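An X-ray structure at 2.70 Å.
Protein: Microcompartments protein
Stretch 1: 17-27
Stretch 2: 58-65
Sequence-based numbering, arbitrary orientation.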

# COMPACT_ATOMS: atom_id res chain seq x y z
N ILE A 17 -8.95 1.16 23.23
CA ILE A 17 -8.18 -0.07 23.18
C ILE A 17 -8.43 -0.92 24.43
O ILE A 17 -8.49 -2.15 24.34
CB ILE A 17 -6.70 0.21 22.94
CG1 ILE A 17 -6.51 0.70 21.49
CG2 ILE A 17 -5.85 -1.02 23.22
CD1 ILE A 17 -5.13 1.31 21.19
N GLU A 18 -8.61 -0.28 25.58
CA GLU A 18 -8.89 -0.98 26.83
C GLU A 18 -10.31 -1.50 26.79
O GLU A 18 -10.59 -2.60 27.28
CB GLU A 18 -8.71 -0.05 28.03
CG GLU A 18 -8.80 -0.75 29.39
CD GLU A 18 -8.80 0.23 30.57
OE1 GLU A 18 -9.57 1.22 30.56
OE2 GLU A 18 -8.04 0.02 31.54
N ALA A 19 -11.21 -0.71 26.21
CA ALA A 19 -12.59 -1.13 26.12
C ALA A 19 -12.67 -2.36 25.21
O ALA A 19 -13.40 -3.31 25.52
CB ALA A 19 -13.47 -0.01 25.60
N ALA A 20 -11.91 -2.35 24.12
CA ALA A 20 -11.94 -3.44 23.14
C ALA A 20 -11.45 -4.72 23.78
O ALA A 20 -11.97 -5.80 23.52
CB ALA A 20 -11.11 -3.10 21.91
N ASP A 21 -10.46 -4.59 24.66
CA ASP A 21 -9.89 -5.72 25.36
C ASP A 21 -10.92 -6.37 26.28
O ASP A 21 -11.03 -7.59 26.32
CB ASP A 21 -8.69 -5.27 26.19
CG ASP A 21 -7.94 -6.43 26.81
OD1 ASP A 21 -7.25 -7.14 26.04
OD2 ASP A 21 -8.02 -6.64 28.05
N ALA A 22 -11.65 -5.53 27.01
CA ALA A 22 -12.74 -5.95 27.87
C ALA A 22 -13.83 -6.66 27.07
O ALA A 22 -14.30 -7.74 27.47
CB ALA A 22 -13.32 -4.76 28.60
N MSE A 23 -14.20 -6.08 25.93
CA MSE A 23 -15.28 -6.59 25.07
C MSE A 23 -14.98 -7.98 24.49
O MSE A 23 -15.85 -8.87 24.46
CB MSE A 23 -15.56 -5.59 23.96
CG MSE A 23 -16.15 -4.31 24.51
SE MSE A 23 -16.19 -2.78 23.31
CE MSE A 23 -17.70 -3.36 22.17
N LEU A 24 -13.75 -8.17 24.04
CA LEU A 24 -13.33 -9.45 23.49
C LEU A 24 -13.31 -10.54 24.56
O LEU A 24 -13.52 -11.72 24.24
CB LEU A 24 -11.94 -9.33 22.87
CG LEU A 24 -11.89 -8.43 21.65
CD1 LEU A 24 -10.46 -8.22 21.24
CD2 LEU A 24 -12.73 -9.02 20.50
N LYS A 25 -13.07 -10.13 25.80
CA LYS A 25 -12.86 -11.08 26.89
C LYS A 25 -14.18 -11.48 27.53
O LYS A 25 -14.28 -12.54 28.14
CB LYS A 25 -11.93 -10.48 27.94
CG LYS A 25 -10.49 -10.48 27.53
CD LYS A 25 -9.62 -9.87 28.59
CE LYS A 25 -8.16 -9.94 28.18
NZ LYS A 25 -7.33 -9.00 28.98
N ALA A 26 -15.18 -10.62 27.37
CA ALA A 26 -16.40 -10.70 28.13
C ALA A 26 -17.24 -11.94 27.82
O ALA A 26 -17.98 -12.42 28.69
CB ALA A 26 -17.21 -9.45 27.94
N ALA A 27 -17.12 -12.47 26.60
CA ALA A 27 -18.04 -13.47 26.08
C ALA A 27 -17.52 -13.89 24.70
O ALA A 27 -16.60 -13.27 24.19
CB ALA A 27 -19.45 -12.89 25.97
N THR A 58 -21.65 -4.22 27.57
CA THR A 58 -21.60 -3.78 28.97
C THR A 58 -20.16 -3.75 29.48
O THR A 58 -19.77 -2.79 30.17
CB THR A 58 -22.48 -4.65 29.88
OG1 THR A 58 -23.85 -4.56 29.46
CG2 THR A 58 -22.36 -4.20 31.36
N ALA A 59 -19.36 -4.75 29.12
CA ALA A 59 -17.96 -4.79 29.53
C ALA A 59 -17.20 -3.53 29.08
O ALA A 59 -16.48 -2.91 29.87
CB ALA A 59 -17.29 -6.03 29.00
N GLY A 60 -17.38 -3.16 27.81
CA GLY A 60 -16.70 -2.01 27.23
C GLY A 60 -17.19 -0.73 27.88
O GLY A 60 -16.40 0.13 28.24
N LYS A 61 -18.51 -0.62 28.05
CA LYS A 61 -19.08 0.54 28.75
C LYS A 61 -18.51 0.67 30.17
O LYS A 61 -18.30 1.78 30.67
CB LYS A 61 -20.60 0.46 28.81
CG LYS A 61 -21.32 0.68 27.47
CD LYS A 61 -22.85 0.49 27.59
CE LYS A 61 -23.48 1.61 28.45
NZ LYS A 61 -24.97 1.71 28.36
N THR A 62 -18.26 -0.49 30.80
CA THR A 62 -17.66 -0.54 32.13
C THR A 62 -16.25 0.03 32.13
O THR A 62 -15.95 0.88 32.95
CB THR A 62 -17.65 -1.97 32.70
OG1 THR A 62 -18.97 -2.51 32.66
CG2 THR A 62 -17.18 -1.97 34.14
N MSE A 63 -15.40 -0.44 31.23
CA MSE A 63 -14.03 0.03 31.19
C MSE A 63 -13.94 1.47 30.74
O MSE A 63 -13.27 2.27 31.38
CB MSE A 63 -13.14 -0.84 30.31
CG MSE A 63 -12.99 -2.28 30.81
SE MSE A 63 -12.35 -2.49 32.64
CE MSE A 63 -10.81 -1.36 32.52
N ALA A 64 -14.65 1.81 29.67
CA ALA A 64 -14.61 3.15 29.12
C ALA A 64 -15.35 4.25 29.93
O ALA A 64 -14.98 5.41 29.86
CB ALA A 64 -15.06 3.14 27.67
N ALA A 65 -16.35 3.88 30.72
CA ALA A 65 -17.01 4.83 31.65
C ALA A 65 -17.42 6.20 31.04
O ALA A 65 -18.30 6.24 30.18
CB ALA A 65 -16.18 5.02 32.96

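When two helices pack closely, small residues set the distance and larger side chains fill what is left. Here two helical segments run roughly antiparallel, at 149°, and their axes approach to 7.5 Å. The backbones come nearest at Ala19 and Gly60, with Ala19 CA 4.3 Å from Gly60 CA; Ala19 O sits 3.9 Å from Gly60 CA. The bare backbone of Gly60 is the hollow, and the selenomethionine Met23 occupies it: its CG comes within 3.6 Å of Gly60 CA, and an ideal CB on Gly60 would fall 2.6 Å from Met23 SE, a clash.

Along the seam toward the C-terminal end of the first helix, Ala59 is the bump. Its CB lies 3.6 Å from Ala26 CB and 4.2 Å from Ala22 CB, so the methyl rests against two residues one helical turn apart. In the other direction the long side chain of Met63, also selenomethionine, turns through three m rotamers; its CB and CG lie against Ala19 and Ala22, and its tip swings to Glu18. Its CG meets Ala22 CB at 3.3 Å, and its CE reaches Glu18 CD at 3.2 Å, a very short approach. Ala19 CB and Ala64 CB, 4.1 Å apart, add a smaller apolar contact. No hydrogen bond or salt bridge crosses between the stretches; fit of shape carries this 350 Å² contact.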